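Local coordinates for protein putative dioxygenase (1H-3-hydroxy-4-oxoquinaldine 2,4-dioxygenase) (Mycobacteroides abscessus subsp. abscessus, PDB 6RA3) that cleaves the ring of the Pseudomonas quinolone signal PQS with molecular oxygen, giving N-octanoylanthranilate and carbon monoxide, at residues D15-S29 and L42-W56. Numbering follows the deposited sequence.
Sequences DDQGHEPGPVFVTLS and LPYLRAAQRTVRVCW
Leu45 CD2 lies over one face of the Phe25 ring, 4.2 Å from its centroid, in a CH-pi contact displaced toward the rim, while Thr51 OG1 and Ala48 CB stand at the ring edge. The Trp56 indole has a water over one face, offset toward the rim, and Ser29 O at its edge; the NE1 bond to Ser29 O is short (2.7 Å) but bent, meeting the oxygen from above its carbonyl plane. Leu28 CD2 touches CH2 of the same indole. The Arg53 guanidinium meets the Asp15 carboxylate along its edge and carries Leu42 CD2 over the centre of one face. Its grip is side-on: NH2 reaches Asp15 OD1 at 2.6 Å in a nearly straight bond (172°), and NE donates to Asp15 OD2 on its syn side, somewhat out of the carboxylate plane. A bend at chi3 (-70°) turns the guanidinium back to the carboxylate. Gln17 NE2 approaches Asp15 OD1 from the face opposite Arg53 NH2, so two donors hold this oxygen of a buried residue, and Arg46 NH1 closes the chain of polar contacts with a 2.8 Å bond to Gln17 OE1. Beyond Asp15, Arg53 also forms a salt bridge with Asp39.

Asp16 and Val52 point to the opposite face of the sheet, where the extended side chain of Arg50 grips Asp16 side-on, NE on OD1 and NH2 on OD2 (3.0 Å), both from above the carboxylate plane. Asp16 OD2 has a further partner in Gly174 N of the second subunit. Val26 CG1 packs 3.8 Å from Val54 CG2 on this face.

Strand 51-54 is bonded on both flanks: Thr51 N to Gln17 O (2.7 Å) on the antiparallel side, Val52 N to Phe25 O (2.8 Å) on the parallel one. Strand 24-28, helix 42-48 and strand 51-54 form a beta-alpha-beta unit, and the strand order 1-2-4-3 it helps create is the hallmark of the alpha/beta-hydrolase fold.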
ATOM      1  N   ASP A  15      -9.781  -3.468  -5.229  1.00 25.28           N
ATOM      2  CA  ASP A  15     -10.289  -2.215  -4.683  1.00 28.33           C
ATOM      3  C   ASP A  15     -11.672  -1.938  -5.263  1.00 32.34           C
ATOM      4  O   ASP A  15     -12.088  -2.511  -6.274  1.00 30.91           O
ATOM      5  CB  ASP A  15      -9.304  -1.057  -4.885  1.00 28.72           C
ATOM      6  CG  ASP A  15      -9.202  -0.569  -6.316  1.00 37.39           C
ATOM      7  OD1 ASP A  15      -8.512   0.460  -6.501  1.00 34.26           O
ATOM      8  OD2 ASP A  15      -9.799  -1.176  -7.239  1.00 40.46           O
ATOM      9  N   ASP A  16     -12.395  -1.082  -4.557  1.00 31.83           N
ATOM     10  CA  ASP A  16     -13.827  -0.870  -4.738  1.00 27.49           C
ATOM     11  C   ASP A  16     -14.053   0.634  -4.659  1.00 29.65           C
ATOM     12  O   ASP A  16     -13.820   1.225  -3.606  1.00 22.16           O
ATOM     13  CB  ASP A  16     -14.583  -1.629  -3.651  1.00 30.33           C
ATOM     14  CG  ASP A  16     -16.041  -1.269  -3.573  1.00 36.71           C
ATOM     15  OD1 ASP A  16     -16.540  -0.674  -4.556  1.00 32.12           O
ATOM     16  OD2 ASP A  16     -16.679  -1.591  -2.522  1.00 34.56           O
ATOM     17  N   GLN A  17     -14.473   1.254  -5.767  1.00 26.10           N
ATOM     18  CA  GLN A  17     -14.577   2.705  -5.900  1.00 32.39           C
ATOM     19  C   GLN A  17     -15.875   3.054  -6.627  1.00 35.09           C
ATOM     20  O   GLN A  17     -16.230   2.389  -7.606  1.00 31.72           O
ATOM     21  CB  GLN A  17     -13.379   3.287  -6.673  1.00 31.52           C
ATOM     22  CG  GLN A  17     -12.024   3.036  -6.023  1.00 32.94           C
ATOM     23  CD  GLN A  17     -10.933   3.910  -6.574  1.00 33.10           C
ATOM     24  OE1 GLN A  17     -11.088   5.129  -6.715  1.00 37.66           O
ATOM     25  NE2 GLN A  17      -9.811   3.303  -6.883  1.00 40.09           N
ATOM     26  N   GLY A  18     -16.578   4.078  -6.149  1.00 33.87           N
ATOM     27  CA  GLY A  18     -17.788   4.624  -6.762  1.00 36.76           C
ATOM     28  C   GLY A  18     -19.066   4.113  -6.116  1.00 34.90           C
ATOM     29  O   GLY A  18     -19.106   3.030  -5.520  1.00 35.04           O
ATOM     30  N   HIS A  19     -20.153   4.923  -6.215  1.00 36.54           N
ATOM     31  CA  HIS A  19     -21.437   4.492  -5.678  1.00 42.40           C
ATOM     32  C   HIS A  19     -22.626   4.739  -6.606  1.00 46.23           C
ATOM     33  O   HIS A  19     -23.772   4.584  -6.170  1.00 45.72           O
ATOM     34  CB  HIS A  19     -21.691   5.163  -4.317  1.00 47.28           C
ATOM     35  CG  HIS A  19     -20.971   4.504  -3.179  1.00 51.45           C
ATOM     36  ND1 HIS A  19     -19.730   4.913  -2.739  1.00 56.92           N
ATOM     37  CD2 HIS A  19     -21.319   3.457  -2.394  1.00 52.21           C
ATOM     38  CE1 HIS A  19     -19.350   4.155  -1.724  1.00 48.31           C
ATOM     39  NE2 HIS A  19     -20.295   3.259  -1.500  1.00 58.22           N
ATOM     40  N   GLU A  20     -22.411   5.091  -7.854  1.00 43.74           N
ATOM     41  CA  GLU A  20     -23.521   5.241  -8.783  1.00 47.07           C
ATOM     42  C   GLU A  20     -24.369   3.975  -8.803  1.00 47.98           C
ATOM     43  O   GLU A  20     -23.862   2.898  -8.467  1.00 52.68           O
ATOM     44  CB  GLU A  20     -22.997   5.557 -10.175  1.00 49.68           C
ATOM     45  CG  GLU A  20     -22.338   6.923 -10.257  1.00 49.06           C
ATOM     46  CD  GLU A  20     -23.338   8.062  -9.969  1.00 57.63           C
ATOM     47  OE1 GLU A  20     -24.559   7.830 -10.132  1.00 55.55           O
ATOM     48  OE2 GLU A  20     -22.908   9.169  -9.568  1.00 68.94           O
ATOM     49  N   PRO A  21     -25.658   4.053  -9.140  1.00 49.73           N
ATOM     50  CA  PRO A  21     -26.472   2.838  -9.239  1.00 40.76           C
ATOM     51  C   PRO A  21     -26.378   2.189 -10.614  1.00 43.66           C
ATOM     52  O   PRO A  21     -25.991   2.805 -11.615  1.00 38.03           O
ATOM     53  CB  PRO A  21     -27.907   3.339  -8.978  1.00 45.20           C
ATOM     54  CG  PRO A  21     -27.774   4.807  -8.625  1.00 48.46           C
ATOM     55  CD  PRO A  21     -26.502   5.252  -9.275  1.00 49.76           C
ATOM     56  N   GLY A  22     -26.773   0.921 -10.651  1.00 45.39           N
ATOM     57  CA  GLY A  22     -26.720   0.152 -11.870  1.00 52.38           C
ATOM     58  C   GLY A  22     -25.670  -0.933 -11.768  1.00 50.74           C
ATOM     59  O   GLY A  22     -25.142  -1.208 -10.682  1.00 40.89           O
ATOM     60  N   PRO A  23     -25.350  -1.572 -12.899  1.00 47.25           N
ATOM     61  CA  PRO A  23     -24.330  -2.625 -12.883  1.00 45.82           C
ATOM     62  C   PRO A  23     -22.958  -2.091 -12.522  1.00 43.65           C
ATOM     63  O   PRO A  23     -22.580  -0.976 -12.895  1.00 38.17           O
ATOM     64  CB  PRO A  23     -24.342  -3.169 -14.319  1.00 46.29           C
ATOM     65  CG  PRO A  23     -25.665  -2.783 -14.864  1.00 50.60           C
ATOM     66  CD  PRO A  23     -25.970  -1.446 -14.229  1.00 49.15           C
ATOM     67  N   VAL A  24     -22.210  -2.940 -11.826  1.00 39.31           N
ATOM     68  CA  VAL A  24     -20.859  -2.646 -11.374  1.00 39.56           C
ATOM     69  C   VAL A  24     -19.876  -3.041 -12.473  1.00 35.96           C
ATOM     70  O   VAL A  24     -19.981  -4.129 -13.054  1.00 31.32           O
ATOM     71  CB  VAL A  24     -20.583  -3.408 -10.065  1.00 38.23           C
ATOM     72  CG1 VAL A  24     -19.136  -3.213  -9.549  1.00 36.14           C
ATOM     73  CG2 VAL A  24     -21.616  -3.020  -9.020  1.00 39.23           C
ATOM     74  N   PHE A  25     -18.919  -2.166 -12.772  1.00 31.28           N
ATOM     75  CA  PHE A  25     -17.777  -2.590 -13.576  1.00 31.08           C
ATOM     76  C   PHE A  25     -16.812  -3.444 -12.742  1.00 39.27           C
ATOM     77  O   PHE A  25     -16.387  -3.038 -11.657  1.00 23.60           O
ATOM     78  CB  PHE A  25     -17.046  -1.388 -14.137  1.00 36.98           C
ATOM     79  CG  PHE A  25     -17.792  -0.677 -15.226  1.00 45.77           C
ATOM     80  CD1 PHE A  25     -18.340  -1.385 -16.287  1.00 42.15           C
ATOM     81  CD2 PHE A  25     -17.945   0.701 -15.191  1.00 49.09           C
ATOM     82  CE1 PHE A  25     -19.015  -0.732 -17.301  1.00 50.87           C
ATOM     83  CE2 PHE A  25     -18.622   1.360 -16.201  1.00 51.56           C
ATOM     84  CZ  PHE A  25     -19.160   0.643 -17.256  1.00 55.63           C
ATOM     85  N   VAL A  26     -16.452  -4.628 -13.253  1.00 34.94           N
ATOM     86  CA  VAL A  26     -15.477  -5.504 -12.599  1.00 26.98           C
ATOM     87  C   VAL A  26     -14.325  -5.706 -13.569  1.00 35.64           C
ATOM     88  O   VAL A  26     -14.497  -6.293 -14.649  1.00 29.77           O
ATOM     89  CB  VAL A  26     -16.081  -6.842 -12.154  1.00 32.55           C
ATOM     90  CG1 VAL A  26     -15.004  -7.719 -11.511  1.00 33.12           C
ATOM     91  CG2 VAL A  26     -17.211  -6.632 -11.184  1.00 30.16           C
ATOM     92  N   THR A  27     -13.168  -5.154 -13.222  1.00 29.62           N
ATOM     93  CA  THR A  27     -11.996  -5.260 -14.051  1.00 33.30           C
ATOM     94  C   THR A  27     -11.244  -6.535 -13.692  1.00 38.33           C
ATOM     95  O   THR A  27     -11.146  -6.921 -12.519  1.00 29.22           O
ATOM     96  CB  THR A  27     -11.075  -4.050 -13.923  1.00 37.33           C
ATOM     97  OG1 THR A  27     -10.299  -4.116 -12.717  1.00 31.39           O
ATOM     98  CG2 THR A  27     -11.876  -2.760 -13.967  1.00 44.99           C
ATOM     99  N   LEU A  28     -10.765  -7.204 -14.730  1.00 35.50           N
ATOM    100  CA  LEU A  28     -10.077  -8.485 -14.623  1.00 35.45           C
ATOM    101  C   LEU A  28      -8.886  -8.375 -15.543  1.00 36.00           C
ATOM    102  O   LEU A  28      -9.051  -8.056 -16.726  1.00 31.52           O
ATOM    103  CB  LEU A  28     -10.977  -9.650 -15.026  1.00 29.43           C
ATOM    104  CG  LEU A  28     -12.245  -9.824 -14.201  1.00 34.69           C
ATOM    105  CD1 LEU A  28     -13.194 -10.779 -14.899  1.00 33.09           C
ATOM    106  CD2 LEU A  28     -11.950 -10.301 -12.787  1.00 35.33           C
ATOM    107  N   SER A  29      -7.694  -8.592 -14.992  1.00 31.83           N
ATOM    108  CA  SER A  29      -6.469  -8.396 -15.734  1.00 32.03           C
ATOM    109  C   SER A  29      -6.073  -9.718 -16.404  1.00 27.93           C
ATOM    110  O   SER A  29      -6.737 -10.744 -16.247  1.00 27.81           O
ATOM    111  CB  SER A  29      -5.370  -7.861 -14.810  1.00 42.36           C
ATOM    112  OG  SER A  29      -5.732  -6.613 -14.224  1.00 32.37           O
ATOM    113  N   LEU A  42      -9.470   3.687 -14.797  1.00 34.41           N
ATOM    114  CA  LEU A  42     -10.194   3.807 -13.534  1.00 37.84           C
ATOM    115  C   LEU A  42     -10.881   5.155 -13.334  1.00 30.29           C
ATOM    116  O   LEU A  42     -12.042   5.170 -12.901  1.00 31.26           O
ATOM    117  CB  LEU A  42      -9.207   3.543 -12.398  1.00 36.01           C
ATOM    118  CG  LEU A  42      -9.816   3.705 -11.012  1.00 33.59           C
ATOM    119  CD1 LEU A  42     -10.997   2.780 -10.826  1.00 34.98           C
ATOM    120  CD2 LEU A  42      -8.747   3.422 -10.000  1.00 41.30           C
ATOM    121  N   PRO A  43     -10.246   6.295 -13.569  1.00 30.19           N
ATOM    122  CA  PRO A  43     -10.965   7.558 -13.324  1.00 39.49           C
ATOM    123  C   PRO A  43     -12.267   7.656 -14.105  1.00 39.20           C
ATOM    124  O   PRO A  43     -13.261   8.181 -13.590  1.00 31.39           O
ATOM    125  CB  PRO A  43      -9.961   8.627 -13.762  1.00 36.41           C
ATOM    126  CG  PRO A  43      -8.658   7.927 -13.952  1.00 35.91           C
ATOM    127  CD  PRO A  43      -8.928   6.510 -14.186  1.00 33.63           C
ATOM    128  N   TYR A  44     -12.284   7.127 -15.336  1.00 39.61           N
ATOM    129  CA  TYR A  44     -13.464   7.158 -16.188  1.00 39.44           C
ATOM    130  C   TYR A  44     -14.487   6.121 -15.748  1.00 37.18           C
ATOM    131  O   TYR A  44     -15.684   6.400 -15.725  1.00 33.52           O
ATOM    132  CB  TYR A  44     -13.062   6.931 -17.655  1.00 33.87           C
ATOM    133  CG  TYR A  44     -12.000   7.877 -18.157  1.00 33.40           C
ATOM    134  CD1 TYR A  44     -12.326   9.141 -18.623  1.00 41.67           C
ATOM    135  CD2 TYR A  44     -10.667   7.505 -18.179  1.00 40.28           C
ATOM    136  CE1 TYR A  44     -11.346  10.010 -19.088  1.00 42.17           C
ATOM    137  CE2 TYR A  44      -9.686   8.366 -18.637  1.00 46.65           C
ATOM    138  CZ  TYR A  44     -10.033   9.614 -19.102  1.00 46.66           C
ATOM    139  OH  TYR A  44      -9.057  10.473 -19.558  1.00 51.30           O
ATOM    140  N   LEU A  45     -14.040   4.928 -15.355  1.00 33.73           N
ATOM    141  CA  LEU A  45     -14.986   3.896 -14.932  1.00 34.74           C
ATOM    142  C   LEU A  45     -15.692   4.295 -13.641  1.00 36.17           C
ATOM    143  O   LEU A  45     -16.916   4.121 -13.500  1.00 28.75           O
ATOM    144  CB  LEU A  45     -14.265   2.552 -14.744  1.00 35.24           C
ATOM    145  CG  LEU A  45     -13.664   1.888 -15.995  1.00 39.98           C
ATOM    146  CD1 LEU A  45     -12.989   0.554 -15.635  1.00 35.88           C
ATOM    147  CD2 LEU A  45     -14.748   1.689 -17.075  1.00 43.09           C
ATOM    148  N   ARG A  46     -14.928   4.796 -12.668  1.00 34.92           N
ATOM    149  CA  ARG A  46     -15.504   5.031 -11.343  1.00 38.35           C
ATOM    150  C   ARG A  46     -16.443   6.238 -11.355  1.00 35.87           C
ATOM    151  O   ARG A  46     -17.341   6.331 -10.509  1.00 36.10           O
ATOM    152  CB  ARG A  46     -14.384   5.205 -10.291  1.00 31.31           C
ATOM    153  CG  ARG A  46     -13.511   6.426 -10.482  1.00 30.56           C
ATOM    154  CD  ARG A  46     -12.562   6.697  -9.317  1.00 34.13           C
ATOM    155  NE  ARG A  46     -12.025   8.069  -9.335  1.00 30.76           N
ATOM    156  CZ  ARG A  46     -11.118   8.543  -8.471  1.00 42.38           C
ATOM    157  NH1 ARG A  46     -10.640   7.757  -7.512  1.00 41.37           N
ATOM    158  NH2 ARG A  46     -10.669   9.801  -8.546  1.00 36.99           N
ATOM    159  N   ALA A  47     -16.258   7.159 -12.305  1.00 40.31           N
ATOM    160  CA  ALA A  47     -17.221   8.239 -12.480  1.00 42.78           C
ATOM    161  C   ALA A  47     -18.547   7.711 -12.989  1.00 44.10           C
ATOM    162  O   ALA A  47     -19.593   8.301 -12.710  1.00 43.56           O
ATOM    163  CB  ALA A  47     -16.668   9.289 -13.435  1.00 42.12           C
ATOM    164  N   ALA A  48     -18.532   6.582 -13.702  1.00 38.65           N
ATOM    165  CA  ALA A  48     -19.744   6.070 -14.323  1.00 38.39           C
ATOM    166  C   ALA A  48     -20.496   5.094 -13.430  1.00 35.63           C
ATOM    167  O   ALA A  48     -21.727   5.138 -13.361  1.00 37.49           O
ATOM    168  CB  ALA A  48     -19.387   5.411 -15.665  1.00 47.51           C
ATOM    169  N   GLN A  49     -19.787   4.218 -12.723  1.00 31.70           N
ATOM    170  CA  GLN A  49     -20.416   3.161 -11.949  1.00 33.21           C
ATOM    171  C   GLN A  49     -19.489   2.770 -10.818  1.00 22.06           C
ATOM    172  O   GLN A  49     -18.292   3.012 -10.881  1.00 27.07           O
ATOM    173  CB  GLN A  49     -20.684   1.894 -12.779  1.00 44.22           C
ATOM    174  CG  GLN A  49     -21.397   2.074 -14.110  1.00 46.42           C
ATOM    175  CD  GLN A  49     -22.879   2.423 -13.963  1.00 47.62           C
ATOM    176  OE1 GLN A  49     -23.548   2.023 -12.991  1.00 40.48           O
ATOM    177  NE2 GLN A  49     -23.396   3.169 -14.940  1.00 37.67           N
ATOM    178  N   ARG A  50     -20.046   2.113  -9.810  1.00 30.82           N
ATOM    179  CA  ARG A  50     -19.200   1.399  -8.873  1.00 27.86           C
ATOM    180  C   ARG A  50     -18.297   0.498  -9.682  1.00 35.57           C
ATOM    181  O   ARG A  50     -18.774  -0.269 -10.524  1.00 30.20           O
ATOM    182  CB  ARG A  50     -20.023   0.572  -7.891  1.00 27.44           C
ATOM    183  CG  ARG A  50     -19.205  -0.203  -6.820  1.00 30.01           C
ATOM    184  CD  ARG A  50     -20.097  -1.111  -5.979  1.00 34.77           C
ATOM    185  NE  ARG A  50     -19.371  -1.749  -4.900  1.00 31.27           N
ATOM    186  CZ  ARG A  50     -19.907  -2.589  -4.028  1.00 27.51           C
ATOM    187  NH1 ARG A  50     -21.173  -2.917  -4.108  1.00 34.05           N
ATOM    188  NH2 ARG A  50     -19.159  -3.099  -3.061  1.00 36.09           N
ATOM    189  N   THR A  51     -16.994   0.645  -9.466  1.00 31.98           N
ATOM    190  CA  THR A  51     -15.970  -0.141 -10.138  1.00 27.70           C
ATOM    191  C   THR A  51     -15.177  -0.935  -9.104  1.00 33.78           C
ATOM    192  O   THR A  51     -14.667  -0.364  -8.133  1.00 27.13           O
ATOM    193  CB  THR A  51     -15.071   0.788 -10.928  1.00 28.57           C
ATOM    194  OG1 THR A  51     -15.857   1.409 -11.952  1.00 36.83           O
ATOM    195  CG2 THR A  51     -13.881   0.029 -11.550  1.00 34.81           C
ATOM    196  N   VAL A  52     -15.108  -2.253  -9.301  1.00 32.83           N
ATOM    197  CA  VAL A  52     -14.357  -3.182  -8.453  1.00 31.92           C
ATOM    198  C   VAL A  52     -13.247  -3.750  -9.326  1.00 32.06           C
ATOM    199  O   VAL A  52     -13.526  -4.452 -10.309  1.00 29.21           O
ATOM    200  CB  VAL A  52     -15.247  -4.308  -7.892  1.00 25.27           C
ATOM    201  CG1 VAL A  52     -14.401  -5.385  -7.177  1.00 27.09           C
ATOM    202  CG2 VAL A  52     -16.308  -3.782  -6.976  1.00 27.09           C
ATOM    203  N   ARG A  53     -12.002  -3.420  -9.008  1.00 30.58           N
ATOM    204  CA  ARG A  53     -10.858  -3.979  -9.724  1.00 31.33           C
ATOM    205  C   ARG A  53     -10.370  -5.210  -8.970  1.00 36.84           C
ATOM    206  O   ARG A  53     -10.174  -5.157  -7.753  1.00 28.23           O
ATOM    207  CB  ARG A  53      -9.736  -2.959  -9.876  1.00 24.50           C
ATOM    208  CG  ARG A  53     -10.112  -1.708 -10.622  1.00 31.44           C
ATOM    209  CD  ARG A  53      -8.890  -0.892 -10.948  1.00 31.56           C
ATOM    210  NE  ARG A  53      -8.339  -0.325  -9.720  1.00 33.10           N
ATOM    211  CZ  ARG A  53      -7.159   0.269  -9.619  1.00 35.70           C
ATOM    212  NH1 ARG A  53      -6.360   0.386 -10.674  1.00 37.82           N
ATOM    213  NH2 ARG A  53      -6.783   0.761  -8.450  1.00 35.14           N
ATOM    214  N   VAL A  54     -10.211  -6.330  -9.682  1.00 35.11           N
ATOM    215  CA  VAL A  54      -9.981  -7.623  -9.051  1.00 30.43           C
ATOM    216  C   VAL A  54      -8.645  -8.184  -9.513  1.00 33.35           C
ATOM    217  O   VAL A  54      -8.317  -8.157 -10.701  1.00 25.93           O
ATOM    218  CB  VAL A  54     -11.107  -8.622  -9.363  1.00 33.16           C
ATOM    219  CG1 VAL A  54     -10.764  -9.990  -8.803  1.00 35.87           C
ATOM    220  CG2 VAL A  54     -12.415  -8.148  -8.801  1.00 33.10           C
ATOM    221  N   CYS A  55      -7.886  -8.707  -8.559  1.00 31.56           N
ATOM    222  CA  CYS A  55      -6.634  -9.402  -8.820  1.00 31.22           C
ATOM    223  C   CYS A  55      -6.894 -10.901  -8.782  1.00 23.62           C
ATOM    224  O   CYS A  55      -7.731 -11.368  -8.015  1.00 23.76           O
ATOM    225  CB  CYS A  55      -5.576  -9.043  -7.768  1.00 29.03           C
ATOM    226  SG  CYS A  55      -4.912  -7.377  -7.811  1.00 32.89           S
ATOM    227  N   TRP A  56      -6.193 -11.653  -9.638  1.00 30.26           N
ATOM    228  CA  TRP A  56      -6.211 -13.109  -9.534  1.00 29.92           C
ATOM    229  C   TRP A  56      -5.482 -13.571  -8.268  1.00 21.80           C
ATOM    230  O   TRP A  56      -4.622 -12.872  -7.725  1.00 26.31           O
ATOM    231  CB  TRP A  56      -5.538 -13.742 -10.757  1.00 31.97           C
ATOM    232  CG  TRP A  56      -6.041 -13.245 -12.060  1.00 30.76           C
ATOM    233  CD1 TRP A  56      -5.314 -12.634 -13.047  1.00 30.91           C
ATOM    234  CD2 TRP A  56      -7.391 -13.308 -12.530  1.00 26.47           C
ATOM    235  NE1 TRP A  56      -6.133 -12.323 -14.103  1.00 29.57           N
ATOM    236  CE2 TRP A  56      -7.414 -12.723 -13.804  1.00 26.04           C
ATOM    237  CE3 TRP A  56      -8.584 -13.814 -11.991  1.00 25.69           C
ATOM    238  CZ2 TRP A  56      -8.589 -12.619 -14.555  1.00 30.04           C
ATOM    239  CZ3 TRP A  56      -9.745 -13.697 -12.733  1.00 35.83           C
ATOM    240  CH2 TRP A  56      -9.733 -13.129 -14.009  1.00 28.33           C
TER
HETATM  241  O   HOH W   1     -11.568   0.571  -8.065  1.00 35.86           O
HETATM  242  O   HOH W   2     -22.681   0.944 -10.184  1.00 36.48           O
HETATM  243  O   HOH W   3     -19.562   5.977  -8.963  1.00 39.69           O
HETATM  244  O   HOH W   4      -8.101  -5.986 -12.679  1.00 31.61           O
HETATM  245  O   HOH W   5      -7.165  -9.835 -12.469  1.00 26.32           O